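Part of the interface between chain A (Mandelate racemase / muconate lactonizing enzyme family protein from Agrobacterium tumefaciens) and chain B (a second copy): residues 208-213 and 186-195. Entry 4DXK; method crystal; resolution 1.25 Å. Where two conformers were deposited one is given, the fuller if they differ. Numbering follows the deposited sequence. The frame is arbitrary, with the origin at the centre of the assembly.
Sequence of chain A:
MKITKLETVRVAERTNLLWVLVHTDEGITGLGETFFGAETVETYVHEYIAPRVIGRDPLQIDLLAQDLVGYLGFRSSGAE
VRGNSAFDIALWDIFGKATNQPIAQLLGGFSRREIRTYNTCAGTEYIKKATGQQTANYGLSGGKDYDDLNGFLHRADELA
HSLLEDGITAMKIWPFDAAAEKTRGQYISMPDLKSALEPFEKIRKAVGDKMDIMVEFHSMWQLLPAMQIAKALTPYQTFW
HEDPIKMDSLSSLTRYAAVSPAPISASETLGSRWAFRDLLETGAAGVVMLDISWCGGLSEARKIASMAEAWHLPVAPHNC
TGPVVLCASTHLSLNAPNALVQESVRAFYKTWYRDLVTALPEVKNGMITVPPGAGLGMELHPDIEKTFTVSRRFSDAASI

Chain A 208-213: GDKMDI
Chain B 186-195: QYISMPDLKS

The chain A segment leaves a helix at Gly A208 (phi/psi 56/-130, a positive phi that favours glycine), turns through Asp A209 (-91/9) and Lys A210 (-81/-13), and extends from Met A211 (-119/125) into a strand at Asp A212 and Ile A213. Against it lies the start of a chain B helix, with CA atoms 5.8 Å apart for Asp A209 and Met B190 and 6.3 Å for Lys A210 and Pro B191; numbering rises together in both chains through these two pairs. Together the stretches bury 356 Å².

Along chain B, Gln B186 stays out of reach. Tyr B187 is extended (-160/144; chi1 t, chi2 76°), and its OH donates to Asp A212 OD2 at 2.6 Å, a short bond to a carboxylate oxygen lying near the ring plane. Asp A212 reaches it with chi1 m and chi2 -40°, although its CA-to-CB bond points sideways. The CA-to-CB bond of Ile B188 points away from chain A, yet its O accepts from a water (2.8 Å) that also donates to Asp A212 OD1 (2.9 Å).

Ser B189 (chi1 p) caps the helix: its OG accepts from Asp B192 N at 3.0 Å, and its O accepts from Leu B193 N at 2.9 Å. Met B190 begins the helix (-61/-39). A second water accepts from its N (2.8 Å) and donates to Asp A212 OD1 (2.8 Å), with a weak bond to Asp A209 O (3.5 Å). The CA-to-CB bond of Met B190 points toward chain A, with CB 3.4 Å from Asp A209 O; its m, t, m rotamer then carries CE to 3.5 Å from Met A211 O.

Pro B191, puckered C-gamma exo, sets CD 3.4 Å from Asp A209 O and CG 4.2 Å from Lys A210 CA. The CA-to-CB bond of Asp A209 points toward chain B, with chi1 p (72°) and chi2 -12°. One turn on, Lys B194 (t, t, p, chi4 98°) brings CE within 3.3 Å of Asp A209 OD2, but NZ remains 4.4 Å from that OD2, leaving favourable charge proximity beyond salt-bridge range.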

# COMPACT_ATOMS: atom_id res chain seq x y z
N GLY A 208 35.80 -3.96 24.28
CA GLY A 208 35.63 -4.13 22.85
C GLY A 208 34.30 -4.76 22.47
O GLY A 208 33.24 -4.33 22.94
N ASP A 209 34.36 -5.79 21.64
CA ASP A 209 33.17 -6.41 21.07
C ASP A 209 32.61 -7.57 21.91
O ASP A 209 31.72 -8.28 21.47
CB ASP A 209 33.45 -6.90 19.64
CG ASP A 209 34.36 -8.12 19.60
OD1 ASP A 209 34.97 -8.48 20.63
OD2 ASP A 209 34.48 -8.72 18.51
N LYS A 210 33.15 -7.75 23.11
CA LYS A 210 32.81 -8.92 23.92
C LYS A 210 31.48 -8.75 24.66
O LYS A 210 30.94 -9.72 25.19
CB LYS A 210 33.93 -9.25 24.90
CG LYS A 210 35.25 -9.59 24.22
CD LYS A 210 36.30 -10.03 25.22
CE LYS A 210 37.69 -10.03 24.59
NZ LYS A 210 38.40 -8.74 24.84
N MET A 211 30.98 -7.52 24.69
CA MET A 211 29.77 -7.18 25.43
C MET A 211 28.66 -6.66 24.50
O MET A 211 28.89 -5.70 23.77
CB MET A 211 30.09 -6.09 26.46
CG MET A 211 28.90 -5.61 27.27
SD MET A 211 28.31 -6.87 28.41
CE MET A 211 29.68 -6.92 29.58
N ASP A 212 27.48 -7.27 24.55
CA ASP A 212 26.32 -6.68 23.89
C ASP A 212 25.83 -5.51 24.74
O ASP A 212 25.73 -5.64 25.96
CB ASP A 212 25.18 -7.70 23.74
CG ASP A 212 25.54 -8.87 22.85
OD1 ASP A 212 26.20 -8.66 21.80
OD2 ASP A 212 25.14 -10.00 23.19
N ILE A 213 25.56 -4.37 24.11
CA ILE A 213 25.07 -3.21 24.84
C ILE A 213 23.65 -2.91 24.40
O ILE A 213 23.41 -2.50 23.25
CB ILE A 213 25.94 -1.95 24.62
CG1 ILE A 213 27.42 -2.23 24.91
CG2 ILE A 213 25.43 -0.81 25.50
CD1 ILE A 213 28.34 -1.07 24.55
N GLN B 186 19.14 -17.92 16.85
CA GLN B 186 18.49 -16.78 17.50
C GLN B 186 19.44 -15.62 17.74
O GLN B 186 19.01 -14.47 17.90
CB GLN B 186 17.86 -17.19 18.84
CG GLN B 186 16.61 -18.08 18.71
CD GLN B 186 15.33 -17.35 18.22
OE1 GLN B 186 15.22 -16.11 18.25
NE2 GLN B 186 14.35 -18.14 17.78
N TYR B 187 20.74 -15.91 17.76
CA TYR B 187 21.74 -14.97 18.28
C TYR B 187 23.13 -15.30 17.76
O TYR B 187 23.48 -16.48 17.61
CB TYR B 187 21.74 -15.04 19.82
CG TYR B 187 22.88 -14.28 20.47
CD1 TYR B 187 22.85 -12.89 20.57
CD2 TYR B 187 23.97 -14.95 21.00
CE1 TYR B 187 23.89 -12.20 21.15
CE2 TYR B 187 25.01 -14.27 21.59
CZ TYR B 187 24.97 -12.89 21.67
OH TYR B 187 26.01 -12.21 22.26
N ILE B 188 23.93 -14.27 17.50
CA ILE B 188 25.35 -14.47 17.24
C ILE B 188 26.13 -13.42 18.02
O ILE B 188 25.82 -12.22 17.95
CB ILE B 188 25.69 -14.45 15.72
CG1 ILE B 188 27.14 -14.87 15.48
CG2 ILE B 188 25.40 -13.09 15.08
CD1 ILE B 188 27.47 -15.10 14.02
N SER B 189 27.10 -13.87 18.80
CA SER B 189 27.93 -12.94 19.55
C SER B 189 28.83 -12.23 18.56
O SER B 189 29.16 -12.77 17.51
CB SER B 189 28.78 -13.67 20.58
OG SER B 189 29.84 -14.39 19.96
N MET B 190 29.24 -11.01 18.90
CA MET B 190 30.15 -10.28 18.03
C MET B 190 31.50 -10.98 17.83
O MET B 190 32.02 -10.98 16.72
CB MET B 190 30.31 -8.82 18.47
CG MET B 190 29.03 -8.01 18.20
SD MET B 190 29.17 -6.24 18.50
CE MET B 190 29.25 -6.22 20.29
N PRO B 191 32.06 -11.60 18.89
CA PRO B 191 33.28 -12.37 18.62
C PRO B 191 33.06 -13.55 17.65
O PRO B 191 33.92 -13.79 16.81
CB PRO B 191 33.68 -12.89 20.00
CG PRO B 191 33.15 -11.87 20.95
CD PRO B 191 31.82 -11.46 20.34
N ASP B 192 31.93 -14.25 17.75
CA ASP B 192 31.67 -15.34 16.82
C ASP B 192 31.41 -14.82 15.40
O ASP B 192 31.77 -15.48 14.41
CB ASP B 192 30.49 -16.19 17.29
CG ASP B 192 30.85 -17.09 18.45
OD1 ASP B 192 32.06 -17.24 18.75
OD2 ASP B 192 29.93 -17.66 19.06
N LEU B 193 30.78 -13.66 15.30
CA LEU B 193 30.59 -13.02 14.00
C LEU B 193 31.95 -12.66 13.39
O LEU B 193 32.22 -12.97 12.23
CB LEU B 193 29.68 -11.79 14.16
CG LEU B 193 29.48 -10.86 12.97
CD1 LEU B 193 29.13 -11.62 11.71
CD2 LEU B 193 28.37 -9.85 13.28
N LYS B 194 32.82 -12.04 14.18
CA LYS B 194 34.16 -11.70 13.71
C LYS B 194 34.94 -12.93 13.22
O LYS B 194 35.61 -12.88 12.20
CB LYS B 194 34.94 -10.96 14.80
CG LYS B 194 36.31 -10.47 14.39
CD LYS B 194 36.83 -9.43 15.37
CE LYS B 194 36.94 -9.98 16.78
NZ LYS B 194 38.33 -10.42 17.10
N SER B 195 34.83 -14.04 13.96
CA SER B 195 35.50 -15.27 13.55
C SER B 195 34.97 -15.79 12.23
O SER B 195 35.74 -16.25 11.38
CB SER B 195 35.35 -16.33 14.63
OG SER B 195 35.99 -15.92 15.83
O HOH W 1 28.69 -9.93 21.42
O HOH W 2 25.66 -9.70 19.13